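Local coordinates for protein glycerol-3-phosphate dehydrogenase [NAD(P)+] (Coxiella burnetii, PDB 3K96) that probably catalyses the NAD(P)H-dependent reduction of dihydroxyacetone phosphate to sn-glycerol 3-phosphate, the precursor for phospholipid synthesis, at residues V158-T166 / L264-L272; H30-G41 / S96-V107. One frame throughout, in Å; residues are numbered along the deposited sequence.

Interaction 1 of 2, residues V158-T166 / L264-L272; sequences VISGPSLAT and LAGLGDLVL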
loop_
_atom_site.group_PDB
_atom_site.type_symbol
_atom_site.label_atom_id
_atom_site.label_comp_id
_atom_site.label_asym_id
_atom_site.label_seq_id
_atom_site.Cartn_x
_atom_site.Cartn_y
_atom_site.Cartn_z
ATOM N N VAL A 158 3.108 13.897 18.254
ATOM C CA VAL A 158 2.758 13.952 16.843
ATOM C C VAL A 158 1.659 12.945 16.581
ATOM O O VAL A 158 1.697 11.828 17.080
ATOM C CB VAL A 158 3.963 13.664 15.916
ATOM C CG1 VAL A 158 4.608 12.346 16.259
ATOM C CG2 VAL A 158 3.539 13.691 14.417
ATOM N N ILE A 159 0.647 13.366 15.837
ATOM C CA ILE A 159 -0.451 12.494 15.465
ATOM C C ILE A 159 -0.365 12.377 13.935
ATOM O O ILE A 159 -0.334 13.389 13.227
ATOM C CB ILE A 159 -1.793 13.048 15.930
ATOM C CG1 ILE A 159 -2.889 11.998 15.745
ATOM C CG2 ILE A 159 -2.115 14.357 15.200
ATOM C CD1 ILE A 159 -4.240 12.440 16.289
ATOM N N SER A 160 -0.306 11.141 13.446
ATOM C CA SER A 160 -0.112 10.878 12.033
ATOM C C SER A 160 -0.628 9.525 11.606
ATOM O O SER A 160 -0.417 8.539 12.282
ATOM C CB SER A 160 1.374 10.930 11.734
ATOM O OG SER A 160 1.622 11.121 10.360
ATOM N N GLY A 161 -1.321 9.500 10.478
ATOM C CA GLY A 161 -1.849 8.257 9.921
ATOM C C GLY A 161 -2.670 8.502 8.670
ATOM O O GLY A 161 -2.768 9.649 8.209
ATOM N N PRO A 162 -3.250 7.420 8.094
ATOM C CA PRO A 162 -4.104 7.595 6.923
ATOM C C PRO A 162 -5.385 8.263 7.383
ATOM O O PRO A 162 -6.254 7.621 7.971
ATOM C CB PRO A 162 -4.361 6.166 6.438
ATOM C CG PRO A 162 -4.148 5.302 7.634
ATOM C CD PRO A 162 -3.183 6.024 8.538
ATOM N N SER A 163 -5.533 9.530 7.081
ATOM C CA SER A 163 -6.685 10.242 7.601
ATOM C C SER A 163 -7.198 11.375 6.744
ATOM O O SER A 163 -6.965 12.536 7.086
ATOM C CB SER A 163 -6.286 10.814 8.954
ATOM O OG SER A 163 -5.134 11.623 8.803
ATOM N N LEU A 164 -7.901 11.068 5.651
ATOM C CA LEU A 164 -8.506 12.109 4.829
ATOM C C LEU A 164 -9.427 12.917 5.731
ATOM O O LEU A 164 -10.241 12.354 6.436
ATOM C CB LEU A 164 -9.353 11.526 3.707
ATOM C CG LEU A 164 -8.659 10.749 2.596
ATOM C CD1 LEU A 164 -9.702 10.332 1.550
ATOM C CD2 LEU A 164 -7.523 11.627 1.977
ATOM N N ALA A 165 -9.314 14.229 5.684
ATOM C CA ALA A 165 -10.108 15.099 6.563
ATOM C C ALA A 165 -11.615 14.948 6.349
ATOM O O ALA A 165 -12.381 14.918 7.316
ATOM C CB ALA A 165 -9.660 16.577 6.390
ATOM N N THR A 166 -12.038 14.837 5.085
ATOM C CA THR A 166 -13.451 14.699 4.736
ATOM C C THR A 166 -14.072 13.426 5.331
ATOM O O THR A 166 -15.208 13.462 5.825
ATOM C CB THR A 166 -13.683 14.735 3.155
ATOM O OG1 THR A 166 -12.806 13.794 2.520
ATOM C CG2 THR A 166 -13.394 16.146 2.565
ATOM N N LEU A 264 0.763 2.596 10.636
ATOM C CA LEU A 264 -0.142 3.615 10.138
ATOM C C LEU A 264 0.535 4.859 9.607
ATOM O O LEU A 264 0.109 5.388 8.574
ATOM C CB LEU A 264 -1.132 4.002 11.241
ATOM C CG LEU A 264 -2.118 2.930 11.682
ATOM C CD1 LEU A 264 -2.746 3.235 13.070
ATOM C CD2 LEU A 264 -3.206 2.740 10.583
ATOM N N ALA A 265 1.595 5.312 10.288
ATOM C CA ALA A 265 2.296 6.554 9.915
ATOM C C ALA A 265 3.217 6.362 8.687
ATOM O O ALA A 265 3.533 7.320 7.980
ATOM C CB ALA A 265 3.083 7.096 11.109
ATOM N N GLY A 266 3.606 5.121 8.421
ATOM C CA GLY A 266 4.450 4.832 7.260
ATOM C C GLY A 266 3.541 4.287 6.178
ATOM O O GLY A 266 2.847 5.047 5.487
ATOM N N LEU A 267 3.513 2.962 6.078
ATOM C CA LEU A 267 2.691 2.242 5.094
ATOM C C LEU A 267 1.247 2.709 4.957
ATOM O O LEU A 267 0.760 2.911 3.851
ATOM C CB LEU A 267 2.693 0.750 5.435
ATOM C CG LEU A 267 1.696 -0.123 4.684
ATOM C CD1 LEU A 267 2.008 -0.117 3.202
ATOM C CD2 LEU A 267 1.707 -1.518 5.252
ATOM N N GLY A 268 0.550 2.891 6.079
ATOM C CA GLY A 268 -0.848 3.281 6.024
ATOM C C GLY A 268 -1.086 4.552 5.267
ATOM O O GLY A 268 -1.832 4.570 4.282
ATOM N N ASP A 269 -0.442 5.624 5.732
ATOM C CA ASP A 269 -0.570 6.946 5.129
ATOM C C ASP A 269 -0.031 6.933 3.695
ATOM O O ASP A 269 -0.544 7.615 2.813
ATOM C CB ASP A 269 0.211 7.946 5.969
ATOM C CG ASP A 269 -0.313 9.359 5.856
ATOM O OD1 ASP A 269 -1.310 9.615 5.138
ATOM O OD2 ASP A 269 0.275 10.239 6.528
ATOM N N LEU A 270 1.001 6.148 3.448
ATOM C CA LEU A 270 1.571 6.110 2.092
ATOM C C LEU A 270 0.625 5.497 1.084
ATOM O O LEU A 270 0.436 6.042 0.006
ATOM C CB LEU A 270 2.889 5.352 2.078
ATOM C CG LEU A 270 3.678 5.293 0.769
ATOM C CD1 LEU A 270 4.201 6.661 0.385
ATOM C CD2 LEU A 270 4.847 4.338 0.985
ATOM N N VAL A 271 0.027 4.363 1.422
ATOM C CA VAL A 271 -0.876 3.735 0.482
ATOM C C VAL A 271 -2.070 4.629 0.205
ATOM O O VAL A 271 -2.463 4.792 -0.943
ATOM C CB VAL A 271 -1.291 2.315 0.911
ATOM C CG1 VAL A 271 -0.052 1.452 1.009
ATOM C CG2 VAL A 271 -2.060 2.321 2.221
ATOM N N LEU A 272 -2.612 5.250 1.252
ATOM C CA LEU A 272 -3.740 6.160 1.097
ATOM C C LEU A 272 -3.406 7.298 0.162
ATOM O O LEU A 272 -4.131 7.561 -0.815
ATOM C CB LEU A 272 -4.140 6.774 2.453
ATOM C CG LEU A 272 -5.146 7.937 2.356
ATOM C CD1 LEU A 272 -6.502 7.422 1.849
ATOM C CD2 LEU A 272 -5.314 8.649 3.697
HETATM O O HOH W 1 -3.501 11.238 5.628
#

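Interaction 2 of 2, residues H30-G41 / S96-V107; sequences HPIAILGAGSWG and SLEGVTDILIVV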
loop_
_atom_site.group_PDB
_atom_site.type_symbol
_atom_site.label_atom_id
_atom_site.label_comp_id
_atom_site.label_asym_id
_atom_site.label_seq_id
_atom_site.Cartn_x
_atom_site.Cartn_y
_atom_site.Cartn_z
ATOM N N HIS A 30 -10.379 22.275 30.775
ATOM C CA HIS A 30 -9.774 23.333 29.986
ATOM C C HIS A 30 -9.960 23.162 28.482
ATOM O O HIS A 30 -10.050 22.045 27.988
ATOM C CB HIS A 30 -8.291 23.439 30.306
ATOM C CG HIS A 30 -8.010 23.661 31.755
ATOM N ND1 HIS A 30 -8.263 24.862 32.383
ATOM C CD2 HIS A 30 -7.492 22.841 32.700
ATOM C CE1 HIS A 30 -7.921 24.768 33.656
ATOM N NE2 HIS A 30 -7.447 23.554 33.872
ATOM N N PRO A 31 -10.022 24.284 27.756
ATOM C CA PRO A 31 -10.154 24.204 26.317
ATOM C C PRO A 31 -8.845 23.801 25.670
ATOM O O PRO A 31 -7.790 24.022 26.238
ATOM C CB PRO A 31 -10.513 25.641 25.906
ATOM C CG PRO A 31 -10.890 26.350 27.152
ATOM C CD PRO A 31 -10.139 25.672 28.245
ATOM N N ILE A 32 -8.918 23.173 24.507
ATOM C CA ILE A 32 -7.718 22.840 23.757
ATOM C C ILE A 32 -7.708 23.788 22.566
ATOM O O ILE A 32 -8.767 24.137 22.040
ATOM C CB ILE A 32 -7.676 21.355 23.353
ATOM C CG1 ILE A 32 -6.362 21.036 22.602
ATOM C CG2 ILE A 32 -8.905 20.982 22.548
ATOM C CD1 ILE A 32 -6.120 19.556 22.447
ATOM N N ALA A 33 -6.533 24.268 22.183
ATOM C CA ALA A 33 -6.425 25.162 21.043
ATOM C C ALA A 33 -5.861 24.404 19.842
ATOM O O ALA A 33 -4.884 23.648 19.971
ATOM C CB ALA A 33 -5.523 26.385 21.374
ATOM N N ILE A 34 -6.500 24.595 18.688
ATOM C CA ILE A 34 -6.017 24.025 17.427
ATOM C C ILE A 34 -5.616 25.176 16.513
ATOM O O ILE A 34 -6.454 25.985 16.117
ATOM C CB ILE A 34 -7.082 23.149 16.743
ATOM C CG1 ILE A 34 -7.321 21.886 17.584
ATOM C CG2 ILE A 34 -6.642 22.818 15.329
ATOM C CD1 ILE A 34 -8.435 20.990 17.108
ATOM N N LEU A 35 -4.325 25.240 16.198
ATOM C CA LEU A 35 -3.757 26.283 15.369
ATOM C C LEU A 35 -3.636 25.748 13.941
ATOM O O LEU A 35 -2.833 24.854 13.675
ATOM C CB LEU A 35 -2.370 26.694 15.916
ATOM C CG LEU A 35 -2.289 27.042 17.420
ATOM C CD1 LEU A 35 -0.877 27.538 17.807
ATOM C CD2 LEU A 35 -3.358 28.059 17.846
ATOM N N GLY A 36 -4.446 26.297 13.043
ATOM C CA GLY A 36 -4.509 25.851 11.634
ATOM C C GLY A 36 -5.928 25.399 11.321
ATOM O O GLY A 36 -6.380 24.328 11.769
ATOM N N ALA A 37 -6.634 26.202 10.535
ATOM C CA ALA A 37 -8.006 25.905 10.210
ATOM C C ALA A 37 -8.168 25.357 8.807
ATOM O O ALA A 37 -9.124 25.698 8.087
ATOM C CB ALA A 37 -8.875 27.143 10.430
ATOM N N GLY A 38 -7.212 24.536 8.385
ATOM C CA GLY A 38 -7.331 23.848 7.099
ATOM C C GLY A 38 -8.324 22.699 7.313
ATOM O O GLY A 38 -8.963 22.584 8.393
ATOM N N SER A 39 -8.440 21.835 6.309
ATOM C CA SER A 39 -9.356 20.693 6.369
ATOM C C SER A 39 -9.064 19.796 7.563
ATOM O O SER A 39 -9.955 19.468 8.351
ATOM C CB SER A 39 -9.228 19.846 5.087
ATOM O OG SER A 39 -9.447 20.630 3.925
ATOM N N TRP A 40 -7.809 19.386 7.685
ATOM C CA TRP A 40 -7.412 18.475 8.739
ATOM C C TRP A 40 -7.560 19.112 10.123
ATOM O O TRP A 40 -8.135 18.501 11.020
ATOM C CB TRP A 40 -6.006 17.922 8.464
ATOM C CG TRP A 40 -5.505 16.860 9.435
ATOM C CD1 TRP A 40 -4.239 16.770 9.957
ATOM C CD2 TRP A 40 -6.248 15.770 10.016
ATOM N NE1 TRP A 40 -4.147 15.699 10.811
ATOM C CE2 TRP A 40 -5.361 15.061 10.859
ATOM C CE3 TRP A 40 -7.557 15.307 9.883
ATOM C CZ2 TRP A 40 -5.748 13.933 11.568
ATOM C CZ3 TRP A 40 -7.940 14.196 10.605
ATOM C CH2 TRP A 40 -7.045 13.522 11.437
ATOM N N GLY A 41 -7.052 20.321 10.302
ATOM C CA GLY A 41 -7.212 21.006 11.612
ATOM C C GLY A 41 -8.655 21.108 12.049
ATOM O O GLY A 41 -8.995 20.868 13.214
ATOM N N SER A 96 -6.456 33.160 21.656
ATOM C CA SER A 96 -6.793 31.742 21.538
ATOM C C SER A 96 -6.042 30.903 22.580
ATOM O O SER A 96 -6.556 29.881 23.052
ATOM C CB SER A 96 -6.526 31.234 20.112
ATOM O OG SER A 96 -5.142 31.195 19.822
ATOM N N LEU A 97 -4.841 31.349 22.952
ATOM C CA LEU A 97 -4.026 30.623 23.919
ATOM C C LEU A 97 -4.200 31.096 25.372
ATOM O O LEU A 97 -3.660 30.494 26.281
ATOM C CB LEU A 97 -2.552 30.687 23.519
ATOM C CG LEU A 97 -2.231 30.058 22.149
ATOM C CD1 LEU A 97 -0.753 30.110 21.928
ATOM C CD2 LEU A 97 -2.733 28.622 22.047
ATOM N N GLU A 98 -4.954 32.164 25.599
ATOM C CA GLU A 98 -5.166 32.640 26.979
ATOM C C GLU A 98 -6.092 31.642 27.701
ATOM O O GLU A 98 -7.203 31.394 27.265
ATOM C CB GLU A 98 -5.750 34.055 26.965
ATOM C CG GLU A 98 -5.777 34.766 28.327
ATOM C CD GLU A 98 -4.388 35.088 28.870
ATOM O OE1 GLU A 98 -3.461 35.341 28.058
ATOM O OE2 GLU A 98 -4.232 35.107 30.116
ATOM N N GLY A 99 -5.614 31.051 28.795
ATOM C CA GLY A 99 -6.392 30.057 29.546
ATOM C C GLY A 99 -6.273 28.648 28.958
ATOM O O GLY A 99 -6.982 27.726 29.357
ATOM N N VAL A 100 -5.364 28.482 28.012
ATOM C CA VAL A 100 -5.156 27.191 27.349
ATOM C C VAL A 100 -3.705 26.788 27.506
ATOM O O VAL A 100 -2.818 27.623 27.340
ATOM C CB VAL A 100 -5.455 27.311 25.834
ATOM C CG1 VAL A 100 -4.978 26.064 25.079
ATOM C CG2 VAL A 100 -6.940 27.585 25.617
ATOM N N THR A 101 -3.446 25.535 27.853
ATOM C CA THR A 101 -2.056 25.081 27.932
ATOM C C THR A 101 -1.731 23.942 26.953
ATOM O O THR A 101 -0.548 23.681 26.698
ATOM C CB THR A 101 -1.687 24.682 29.337
ATOM O OG1 THR A 101 -2.593 23.668 29.762
ATOM C CG2 THR A 101 -1.752 25.913 30.277
ATOM N N ASP A 102 -2.761 23.262 26.433
ATOM C CA ASP A 102 -2.585 22.177 25.439
ATOM C C ASP A 102 -2.903 22.713 24.062
ATOM O O ASP A 102 -4.014 23.174 23.810
ATOM C CB ASP A 102 -3.465 20.975 25.749
ATOM C CG ASP A 102 -2.957 20.174 26.931
ATOM O OD1 ASP A 102 -1.805 20.397 27.358
ATOM O OD2 ASP A 102 -3.698 19.301 27.411
ATOM N N ILE A 103 -1.915 22.638 23.171
ATOM C CA ILE A 103 -2.020 23.194 21.832
ATOM C C ILE A 103 -1.720 22.150 20.758
ATOM O O ILE A 103 -0.745 21.408 20.859
ATOM C CB ILE A 103 -0.990 24.322 21.683
ATOM C CG1 ILE A 103 -1.097 25.291 22.878
ATOM C CG2 ILE A 103 -1.158 25.030 20.361
ATOM C CD1 ILE A 103 0.048 26.268 22.982
ATOM N N LEU A 104 -2.557 22.122 19.725
ATOM C CA LEU A 104 -2.422 21.174 18.615
ATOM C C LEU A 104 -2.268 21.949 17.312
ATOM O O LEU A 104 -3.206 22.585 16.834
ATOM C CB LEU A 104 -3.640 20.252 18.580
ATOM C CG LEU A 104 -3.783 19.296 17.396
ATOM C CD1 LEU A 104 -2.541 18.395 17.221
ATOM C CD2 LEU A 104 -5.050 18.487 17.600
ATOM N N ILE A 105 -1.059 21.935 16.771
ATOM C CA ILE A 105 -0.743 22.678 15.570
ATOM C C ILE A 105 -0.974 21.831 14.313
ATOM O O ILE A 105 -0.439 20.741 14.199
ATOM C CB ILE A 105 0.742 23.117 15.571
ATOM C CG1 ILE A 105 1.067 23.933 16.842
ATOM C CG2 ILE A 105 1.055 23.878 14.296
ATOM C CD1 ILE A 105 2.539 24.312 16.987
ATOM N N VAL A 106 -1.729 22.375 13.358
ATOM C CA VAL A 106 -2.046 21.667 12.129
ATOM C C VAL A 106 -1.966 22.615 10.918
ATOM O O VAL A 106 -2.878 22.685 10.118
ATOM C CB VAL A 106 -3.464 21.028 12.190
ATOM C CG1 VAL A 106 -3.628 20.021 11.075
ATOM C CG2 VAL A 106 -3.699 20.318 13.532
ATOM N N VAL A 107 -0.870 23.352 10.799
ATOM C CA VAL A 107 -0.666 24.234 9.667
ATOM C C VAL A 107 0.258 23.528 8.645
ATOM O O VAL A 107 0.868 22.504 8.948
ATOM C CB VAL A 107 -0.068 25.561 10.132
ATOM C CG1 VAL A 107 -1.018 26.244 11.124
ATOM C CG2 VAL A 107 1.294 25.361 10.771
HETATM O O HOH W 2 -5.423 23.145 27.593
HETATM O O HOH W 3 -5.519 22.210 8.948
#

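Interaction 1 of 2, residues V158-T166 / L264-L272
Ser160, the last residue of strand 156-160, meets the first turn of helix 264-275 through its backbone: its carbonyl O lies 4.0 Å from Ala265 CB. At Gly161 the chain leaves the strand almost fully extended, and its CA comes to 3.7 Å from Leu264 O. Gly161 O sits over the flat of the Asp269 carboxylate, 3.4 Å from OD1, with the C=O running alongside and not at it. O and OD1 are both acceptors and do not bond; Lys134, salt-bridged to Asp269 OD2 and weakly hydrogen-bonded to Gly161 O, may ease their approach. Asp269 CG stands anti to its backbone N (chi1 -154°), which lays the carboxylate under Gly161 O. Here the coenzyme-binding Rossmann domain meets the helical C-terminal domain, and Gly161, Ser163, Lys134 and Asp269 are all predicted to bind sn-glycerol 3-phosphate. Pro162 then packs its ring on the helix: CD lies 3.4 Å from Leu264 O, the carbonyl that also accepts the Asp269 N-H across the wider pi-type turn, while CG and CD touch Leu264 CD2 and the two side chains cross at about a right angle. The CB corner of the ring meets Leu272 CD2 at 3.8 Å. Beyond it, Ser163 N donates to a water at 3.0 Å that in turn donates to Asp269 OD1 at 2.8 Å, linking backbone and carboxylate. Leu164, the N-cap residue of helix 165-169, reaches back with CG to Leu272 CD1 at 4.0 Å, while its N-H bonds to Asn234 OD1 of the second subunit.

Interaction 2 of 2, residues H30-G41 / S96-V107
Strands 32-35 and 102-105 run parallel as neighbours in a Rossmann fold, the first strand beside the fourth, with Ala33 and Leu35 bonded to Asp102, Leu104 and, just past the strand end, Val106. The evidence is a ladder of four backbone hydrogen bonds, from Ala33 N to Asp102 O, Leu104 N to Ala33 O, Leu35 N to Leu104 O, and Val106 N to Leu35 O, with strand axes 4.7 Å apart at 22°. The shortest is Val106 N to Leu35 O at 2.7 Å.

Leu35 shows how the side chains fill one face. From CB, its CG is set anti to the carbonyl carbon (chi1 -51°) and already touches Ile103 CG2; CD1 comes to 3.6 Å from that same methyl and also meets Ile105 CG1, whereas CD2 turns to Ser96 OG and Leu97 CD2. The Ser96 hydroxyl itself is bonded to Leu93 O. Ala33 CB, on this face too, touches both Leu97 CD2 and Val100 CG1. The face bearing Ile34 and Leu104 has those two chains side by side, pointing the same way.

Past the strand, Gly36, Gly38 and Gly41 fit the GxGxxG pattern of a dinucleotide-binding turn, consistent with the NADPH sites predicted at Ser39 and Trp40. Gly36 CA lies 3.5 Å from Val107 CG1, a spot where a CB would clash. Val106 CG1 packs 3.5 Å from Trp40 CD1 and as close to Gly41 N. A water accepts from Gly41 N at 2.8 Å and donates to Val106 O.

Interaction 2 is complete along the chain before interaction 1 begins, and their centres lie 20 Å apart. Both reach one mixed sheet: strands 32-35 and 102-105 are neighbours in it, and strand 156-160 follows after 128-131. Interaction 2 lies within the N-terminal coenzyme-binding domain, whereas interaction 1 joins it to the helical C-terminal domain through helix 264-275. The two contacts meet where residues 158-166 leave the sheet: Ala165 CB is 3.5 Å from Ser39 C, and Ser163 OG is 3.7 Å from Trp40 CZ2. The Trp40-Ser163 contact places a predicted NADPH residue at the start of helix 39-49 beside a predicted substrate residue, consistent with hydride transfer between coenzyme and substrate.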